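Local coordinates for chitin-binding type-4 domain-containing protein (Photorhabdus laumondii subsp. laumondii, PDB 6T5Z), which is a copper-dependent lytic polysaccharide monooxygenase of the AA10 family that probably cleaves chitin oxidatively, at residues A[14-17]-A[18-22]; A[29-32]-A[33-36]; A[45-48]-A[49-52]; A[154-157]-A[158-161]. All coordinates share one frame; numbering follows the deposited sequence.

Contact 1 (A[14-17]-A[18-22]); sequences CSAQ and GNEQN
Ser15 and Ala16 offer their carbonyl oxygens to Glu20 and Asn19 in the paired 6→1 and 5→2 hydrogen bonds of a Schellman motif, formed in the loop that follows helix 10-14. The outer bond runs from Glu20 N to Ser15 O (3.1 Å), and the inner one, from Asn19 N to Ala16 O (2.8 Å), closes a type I beta turn from Ala16 to Asn19. Asn19, with phi at 56°, supplies the left-handed backbone step of the motif, and Glu20 repeats it. The donor of the inner bond stands well above the plane of its carbonyl.

The side chain of Glu20 leans back across the turn. From CB, the chain sets CG against the backbone, 4.0 Å from Cys14 O. A bend at chi2 (107°) then carries CD over the backbone of Ala16, and the carboxylate oxygen OE2 ends 3.7 Å from Ala16 CA. The same oxygen makes a long, weak ion pair with Lys29. Ser15 OG receives Gly18 N at 3.1 Å and is also hydrogen-bonded to Phe12 O, tying the turn to the helix.

At the other end, Cys14, joined to Cys25 by a disulfide, lies beside Asn22. The amide of Asn22 is fixed from both of its polar atoms, OD1 taking Lys71 N and ND2 reaching Arg10 O. A nearly straight CA-H...O contact links Cys14 CA to Asn22 O, and one water donates to both Cys14 O and Asn22 O, at 2.7 Å from each.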
# COMPACT_ATOMS: atom_id res chain seq x y z
N CYS A 14 -9.88 -2.82 6.99
CA CYS A 14 -11.23 -3.24 6.64
C CYS A 14 -11.57 -4.63 7.18
O CYS A 14 -12.74 -4.94 7.36
CB CYS A 14 -11.41 -3.26 5.12
SG CYS A 14 -11.38 -1.69 4.26
N SER A 15 -10.56 -5.45 7.44
CA SER A 15 -10.77 -6.86 7.72
C SER A 15 -11.12 -7.10 9.18
O SER A 15 -10.94 -6.25 10.06
CB SER A 15 -9.52 -7.67 7.35
OG SER A 15 -8.47 -7.43 8.27
N ALA A 16 -11.62 -8.32 9.44
CA ALA A 16 -11.92 -8.72 10.81
C ALA A 16 -10.67 -8.66 11.67
O ALA A 16 -10.71 -8.13 12.80
CB ALA A 16 -12.52 -10.12 10.83
N GLN A 17 -9.53 -9.15 11.16
CA GLN A 17 -8.30 -9.07 11.94
C GLN A 17 -7.84 -7.63 12.13
O GLN A 17 -7.11 -7.36 13.10
CB GLN A 17 -7.20 -9.91 11.30
CG GLN A 17 -6.08 -10.27 12.27
CD GLN A 17 -5.25 -11.47 11.81
OE1 GLN A 17 -4.93 -11.59 10.63
NE2 GLN A 17 -4.93 -12.36 12.75
N GLY A 18 -8.24 -6.70 11.26
CA GLY A 18 -8.01 -5.29 11.49
C GLY A 18 -9.05 -4.65 12.37
O GLY A 18 -9.02 -3.43 12.60
N ASN A 19 -9.99 -5.47 12.87
CA ASN A 19 -11.09 -5.06 13.73
C ASN A 19 -11.96 -3.96 13.12
O ASN A 19 -12.51 -3.10 13.83
CB ASN A 19 -10.58 -4.67 15.11
CG ASN A 19 -10.21 -5.89 15.93
OD1 ASN A 19 -10.99 -6.85 16.02
ND2 ASN A 19 -9.02 -5.88 16.49
N GLU A 20 -12.09 -4.00 11.80
CA GLU A 20 -13.06 -3.20 11.06
C GLU A 20 -12.95 -1.72 11.41
O GLU A 20 -13.95 -1.02 11.58
CB GLU A 20 -14.48 -3.72 11.29
CG GLU A 20 -14.69 -5.16 10.80
CD GLU A 20 -14.80 -6.17 11.93
OE1 GLU A 20 -14.47 -5.81 13.08
OE2 GLU A 20 -15.23 -7.31 11.67
N GLN A 21 -11.70 -1.25 11.53
CA GLN A 21 -11.47 0.17 11.75
C GLN A 21 -11.83 0.99 10.52
O GLN A 21 -12.14 2.18 10.64
CB GLN A 21 -10.01 0.40 12.16
CG GLN A 21 -9.65 -0.35 13.44
CD GLN A 21 -8.18 -0.23 13.80
OE1 GLN A 21 -7.70 0.86 14.12
NE2 GLN A 21 -7.47 -1.35 13.75
N ASN A 22 -11.81 0.38 9.34
CA ASN A 22 -12.45 0.91 8.15
C ASN A 22 -13.69 0.07 7.91
O ASN A 22 -13.67 -1.15 8.05
CB ASN A 22 -11.57 0.84 6.89
CG ASN A 22 -10.44 1.84 6.91
OD1 ASN A 22 -10.57 2.95 7.44
ND2 ASN A 22 -9.30 1.45 6.33
O HOH W 1 -15.03 -3.43 7.49

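Contact 2 (A[29-32]-A[33-36]); sequences KYEP and QSLE
Gln33 folds its amide back over Glu31 and Pro32 because CG sits between the backbone N and the carbonyl carbon (chi1 72°) and the chain then kinks at chi2 (-90°). The oxygen of this amide does the touching: OE1 lies 3.2 Å from Glu31 CA and equally near Pro32 CD, so it rests against carbon on two residues. The other end of the amide is held through solvent. NE2 gives a hydrogen to a water 2.9 Å away, which in turn donates to Tyr30 O, and this bridge helps to set the rotation of the amide.

A type I beta turn runs from Glu31 to Ser34 and is closed by Ser34 N bonding to Glu31 O (3.1 Å), with the donor above the carbonyl plane. Ser34 points toward the preceding residues, and its OG comes within 3.5 Å of Glu31 CB. The chain turns again at once, in an inverse gamma turn centred on Leu35, whose CD1 lies 3.9 Å from Pro32 O.

Ser34 touches the copper ligand His1, and the side chain of Gln33 is about 7 Å from a bound copper ion. The stretch leads from the 3-10 turn ending at Tyr30 to strand 36-38, with Pro32 and Leu35 packing on Ala11 of helix 10-14, Pro32 and Gln33 on Tyr3 of strand 2-6, and Leu35 on Gln165 of strand 161-172.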
# COMPACT_ATOMS: atom_id res chain seq x y z
N LYS A 29 -12.91 -6.49 2.75
CA LYS A 29 -12.95 -6.95 4.14
C LYS A 29 -12.56 -8.41 4.27
O LYS A 29 -11.87 -8.79 5.23
CB LYS A 29 -14.35 -6.73 4.70
CG LYS A 29 -14.54 -7.35 6.05
CD LYS A 29 -15.89 -7.00 6.63
CE LYS A 29 -16.13 -7.73 7.93
NZ LYS A 29 -17.50 -7.42 8.46
N TYR A 30 -12.95 -9.24 3.31
CA TYR A 30 -12.81 -10.68 3.44
C TYR A 30 -11.61 -11.25 2.70
O TYR A 30 -11.31 -12.44 2.84
CB TYR A 30 -14.09 -11.37 2.97
CG TYR A 30 -15.28 -10.86 3.74
CD1 TYR A 30 -15.47 -11.23 5.05
CD2 TYR A 30 -16.18 -9.96 3.18
CE1 TYR A 30 -16.55 -10.75 5.78
CE2 TYR A 30 -17.25 -9.46 3.90
CZ TYR A 30 -17.43 -9.87 5.20
OH TYR A 30 -18.48 -9.40 5.96
N GLU A 31 -10.90 -10.43 1.92
CA GLU A 31 -9.68 -10.88 1.26
C GLU A 31 -8.74 -9.71 1.01
O GLU A 31 -8.42 -9.36 -0.14
CB GLU A 31 -10.02 -11.62 -0.03
CG GLU A 31 -11.06 -10.96 -0.84
CD GLU A 31 -11.49 -11.85 -1.96
OE1 GLU A 31 -11.67 -13.06 -1.70
OE2 GLU A 31 -11.60 -11.36 -3.10
N PRO A 32 -8.23 -9.10 2.08
CA PRO A 32 -7.24 -8.03 1.94
C PRO A 32 -5.95 -8.49 1.29
O PRO A 32 -5.16 -7.63 0.88
CB PRO A 32 -7.01 -7.58 3.38
CG PRO A 32 -7.31 -8.85 4.20
CD PRO A 32 -8.41 -9.53 3.49
N GLN A 33 -5.72 -9.80 1.21
CA GLN A 33 -4.53 -10.40 0.61
C GLN A 33 -4.58 -10.47 -0.90
O GLN A 33 -3.59 -10.91 -1.52
CB GLN A 33 -4.32 -11.83 1.15
CG GLN A 33 -5.33 -12.92 0.65
CD GLN A 33 -6.58 -13.04 1.56
OE1 GLN A 33 -6.92 -12.11 2.29
NE2 GLN A 33 -7.25 -14.20 1.52
N SER A 34 -5.67 -10.00 -1.53
CA SER A 34 -5.98 -10.39 -2.90
C SER A 34 -5.93 -9.22 -3.88
O SER A 34 -6.50 -9.31 -4.98
CB SER A 34 -7.34 -11.06 -2.95
OG SER A 34 -7.32 -12.29 -2.23
N LEU A 35 -5.25 -8.14 -3.52
CA LEU A 35 -5.19 -6.95 -4.37
C LEU A 35 -4.04 -7.11 -5.39
O LEU A 35 -2.97 -6.50 -5.31
CB LEU A 35 -5.05 -5.71 -3.50
CG LEU A 35 -6.38 -5.32 -2.81
CD1 LEU A 35 -6.14 -4.69 -1.45
CD2 LEU A 35 -7.13 -4.35 -3.69
N GLU A 36 -4.31 -7.97 -6.37
CA GLU A 36 -3.31 -8.41 -7.35
C GLU A 36 -3.59 -7.77 -8.70
O GLU A 36 -4.73 -7.77 -9.17
CB GLU A 36 -3.32 -9.93 -7.48
CG GLU A 36 -2.19 -10.49 -8.35
CD GLU A 36 -2.34 -11.98 -8.57
OE1 GLU A 36 -3.30 -12.56 -8.03
OE2 GLU A 36 -1.50 -12.58 -9.28
O HOH W 2 -9.90 -14.93 2.44

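Contact 3 (A[45-48]-A[49-52]); sequences GPED and GHIA
Glu47 and His50 are the ends of a type II beta turn, closed by a hydrogen bond from His50 N to Glu47 O (3.0 Å, 148° at the hydrogen). Asp48 and Gly49 form its corners. Gly49 takes up the positive phi (80°) that this turn type needs at its third position, where a CB would clash with Asp48 O. Before the turn, the chain comes in extended through Pro46; after it, the chain doubles back far enough to bring Ile51 beside Pro46. The turn lies in the loop between strands 36-38 and 73-76, and Pro46 packs on Tyr164 of strand 161-172.

Pro46 points its CB toward the returning arm, where the atom meets His50 O at 3.5 Å and Ile51 CA at 4.0 Å. The Ile51 side chain takes another course, its CG1 3.7 Å from Glu47 O. Glu47 and His50 run side by side and point the same way. The methylene CG of Glu47 lies 3.5 Å from His50 CD2, and the carboxylate oxygen OE2 comes still nearer, 3.2 Å from the same CD2. Carboxylate and imidazole planes are turned only 28° apart, and OE2 approaches the ring obliquely.

The turn is tied to its surroundings by Arg112, which forms a salt bridge with Asp48 OD1 and a hydrogen bond with Pro46 O. His50 ND1 has a weak hydrogen bond with Asp63. With one carboxylate near CD2 and another at ND1, the imidazole would probably favour its protonated form, and the Glu47 contact would then add a favourable charge term to the packing of CG on CD2.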
# COMPACT_ATOMS: atom_id res chain seq x y z
N GLY A 45 0.67 -1.06 -14.54
CA GLY A 45 -0.08 -1.40 -13.35
C GLY A 45 -1.43 -0.71 -13.29
O GLY A 45 -1.95 -0.21 -14.30
N PRO A 46 -2.02 -0.66 -12.09
CA PRO A 46 -3.39 -0.17 -11.94
C PRO A 46 -3.54 1.26 -12.45
O PRO A 46 -2.69 2.12 -12.21
CB PRO A 46 -3.63 -0.25 -10.43
CG PRO A 46 -2.71 -1.32 -9.96
CD PRO A 46 -1.47 -1.18 -10.83
N GLU A 47 -4.65 1.51 -13.14
CA GLU A 47 -4.84 2.83 -13.73
C GLU A 47 -5.14 3.88 -12.65
O GLU A 47 -5.56 3.58 -11.53
CB GLU A 47 -5.97 2.80 -14.76
CG GLU A 47 -7.34 2.56 -14.19
CD GLU A 47 -8.42 2.64 -15.26
OE1 GLU A 47 -8.12 3.09 -16.38
OE2 GLU A 47 -9.57 2.24 -14.97
N ASP A 48 -4.87 5.14 -13.02
CA ASP A 48 -5.18 6.29 -12.18
C ASP A 48 -6.61 6.20 -11.68
O ASP A 48 -7.51 5.77 -12.41
CB ASP A 48 -4.99 7.59 -12.97
CG ASP A 48 -3.51 7.98 -13.13
OD1 ASP A 48 -2.65 7.38 -12.46
OD2 ASP A 48 -3.24 8.92 -13.92
N GLY A 49 -6.82 6.59 -10.42
CA GLY A 49 -8.14 6.52 -9.81
C GLY A 49 -8.55 5.15 -9.31
O GLY A 49 -9.57 5.04 -8.62
N HIS A 50 -7.78 4.12 -9.63
CA HIS A 50 -8.05 2.74 -9.23
C HIS A 50 -6.78 2.08 -8.71
O HIS A 50 -6.59 0.87 -8.83
CB HIS A 50 -8.63 1.94 -10.40
CG HIS A 50 -9.85 2.57 -11.00
ND1 HIS A 50 -11.12 2.32 -10.55
CD2 HIS A 50 -9.98 3.46 -12.02
CE1 HIS A 50 -11.99 3.02 -11.26
NE2 HIS A 50 -11.32 3.71 -12.17
N ILE A 51 -5.90 2.89 -8.11
CA ILE A 51 -4.66 2.36 -7.55
C ILE A 51 -4.94 1.56 -6.28
O ILE A 51 -4.46 0.43 -6.13
CB ILE A 51 -3.67 3.51 -7.31
CG1 ILE A 51 -3.22 4.09 -8.66
CG2 ILE A 51 -2.48 3.03 -6.52
CD1 ILE A 51 -2.43 5.35 -8.52
N ALA A 52 -5.76 2.11 -5.38
CA ALA A 52 -6.05 1.44 -4.12
C ALA A 52 -6.80 0.13 -4.31
O ALA A 52 -6.60 -0.81 -3.52
CB ALA A 52 -6.83 2.37 -3.19

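Contact 4 (A[154-157]-A[158-161]); sequences WTIS and DTLN
Ile156 meets Asp158 and Thr159 with its CB and its CG2 methyl, the side chains crossing obliquely where strand 148-156 of a beta hairpin runs into the loop leading to strand 161-172. The methyl branch is the main point of meeting. CG2, anti to the backbone N, comes 3.4 Å from Asp158 OD1 and 3.6 Å from Thr159 OG1. The other branch turns away, and its CD1 lies over one face of the Trp154 ring, offset toward the rim.

Thr159 turns its hydroxyl inward with OG1 between the backbone N and the carbonyl carbon (chi1 73°). There OG1 packs on Ile156 CB at 3.5 Å and accepts Asn161 N at 3.2 Å, an ST turn that guides the chain into the second strand. Asn161 O in turn receives Ile156 N, also at 3.2 Å and 158° at the hydrogen, which closes the hairpin, while Asn161 ND2 hydrogen-bonds to Glu36. Ile156 packs on the copper ligand His90, its side chain about 6 Å from a bound copper ion, placing this hairpin end beside the metal centre.

Two carbonyls, Ile156 O and Thr159 O, approach to 3.3 Å. Lys39 NZ bonds to both, and its charge probably offsets their mutual repulsion. By contrast, Asp158 N and Thr159 N are buried without any partner in the model; the ST turn, the strand bond and Lys39 help to hold the loop.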
# COMPACT_ATOMS: atom_id res chain seq x y z
N TRP A 154 4.42 -5.35 -3.72
CA TRP A 154 5.11 -6.62 -3.66
C TRP A 154 5.08 -7.20 -5.06
O TRP A 154 4.03 -7.62 -5.54
CB TRP A 154 4.43 -7.55 -2.65
CG TRP A 154 4.93 -8.94 -2.67
CD1 TRP A 154 6.19 -9.36 -3.02
CD2 TRP A 154 4.20 -10.13 -2.33
NE1 TRP A 154 6.28 -10.72 -2.91
CE2 TRP A 154 5.08 -11.22 -2.48
CE3 TRP A 154 2.89 -10.38 -1.90
CZ2 TRP A 154 4.69 -12.54 -2.23
CZ3 TRP A 154 2.51 -11.69 -1.64
CH2 TRP A 154 3.40 -12.75 -1.81
N THR A 155 6.24 -7.21 -5.73
CA THR A 155 6.34 -7.59 -7.13
C THR A 155 6.75 -9.06 -7.22
O THR A 155 7.77 -9.47 -6.64
CB THR A 155 7.33 -6.67 -7.86
OG1 THR A 155 6.83 -5.32 -7.82
CG2 THR A 155 7.55 -7.09 -9.32
N ILE A 156 5.94 -9.86 -7.93
CA ILE A 156 6.15 -11.30 -8.05
C ILE A 156 7.05 -11.58 -9.25
O ILE A 156 6.79 -11.09 -10.35
CB ILE A 156 4.81 -12.04 -8.21
CG1 ILE A 156 3.81 -11.64 -7.12
CG2 ILE A 156 5.04 -13.55 -8.22
CD1 ILE A 156 4.32 -11.88 -5.71
N SER A 157 8.10 -12.39 -9.04
CA SER A 157 9.11 -12.55 -10.08
C SER A 157 8.70 -13.52 -11.18
O SER A 157 9.16 -13.39 -12.32
CB SER A 157 10.44 -13.00 -9.46
OG SER A 157 10.34 -14.34 -9.01
N ASP A 158 7.85 -14.51 -10.88
CA ASP A 158 7.54 -15.54 -11.85
C ASP A 158 6.12 -15.40 -12.42
O ASP A 158 5.64 -16.32 -13.10
CB ASP A 158 7.78 -16.95 -11.26
CG ASP A 158 6.91 -17.27 -10.05
OD1 ASP A 158 6.14 -16.41 -9.61
OD2 ASP A 158 7.03 -18.41 -9.54
N THR A 159 5.46 -14.27 -12.20
CA THR A 159 4.23 -13.91 -12.91
C THR A 159 4.36 -12.48 -13.44
O THR A 159 5.40 -11.82 -13.29
CB THR A 159 2.98 -14.03 -12.03
OG1 THR A 159 2.98 -12.96 -11.08
CG2 THR A 159 2.95 -15.37 -11.30
N LEU A 160 3.29 -12.02 -14.08
CA LEU A 160 3.19 -10.67 -14.60
C LEU A 160 2.73 -9.66 -13.55
O LEU A 160 2.59 -8.47 -13.87
CB LEU A 160 2.23 -10.64 -15.79
CG LEU A 160 2.61 -11.50 -17.01
CD1 LEU A 160 1.49 -11.47 -18.05
CD2 LEU A 160 3.94 -11.05 -17.61
N ASN A 161 2.49 -10.09 -12.32
CA ASN A 161 1.68 -9.33 -11.39
C ASN A 161 2.45 -8.84 -10.16
O ASN A 161 3.62 -9.18 -9.95
CB ASN A 161 0.48 -10.17 -10.94
CG ASN A 161 -0.45 -10.48 -12.09
OD1 ASN A 161 -0.60 -9.66 -13.00
ND2 ASN A 161 -1.08 -11.65 -12.07

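Overall arrangement
The four contacts follow one another along the chain without overlap. Contacts 1 and 2 lie in the long loop between helix 10-14 and strand 36-38, with centres about 12 Å apart, and touch where Lys29 packs on Cys14 and Ser15. Contact 2 is the hub: it meets contact 3, in the loop before strand 73-76, through Leu35 on Ala52, and contact 4 through Glu36 and Asn161. Strand 161-172 pairs with strands 36-38 and 148-156. Contacts 2 and 4, about 16 Å apart between centres, approach the copper ligands His1 and His90, whereas contacts 1 and 3 shape loops farther from them.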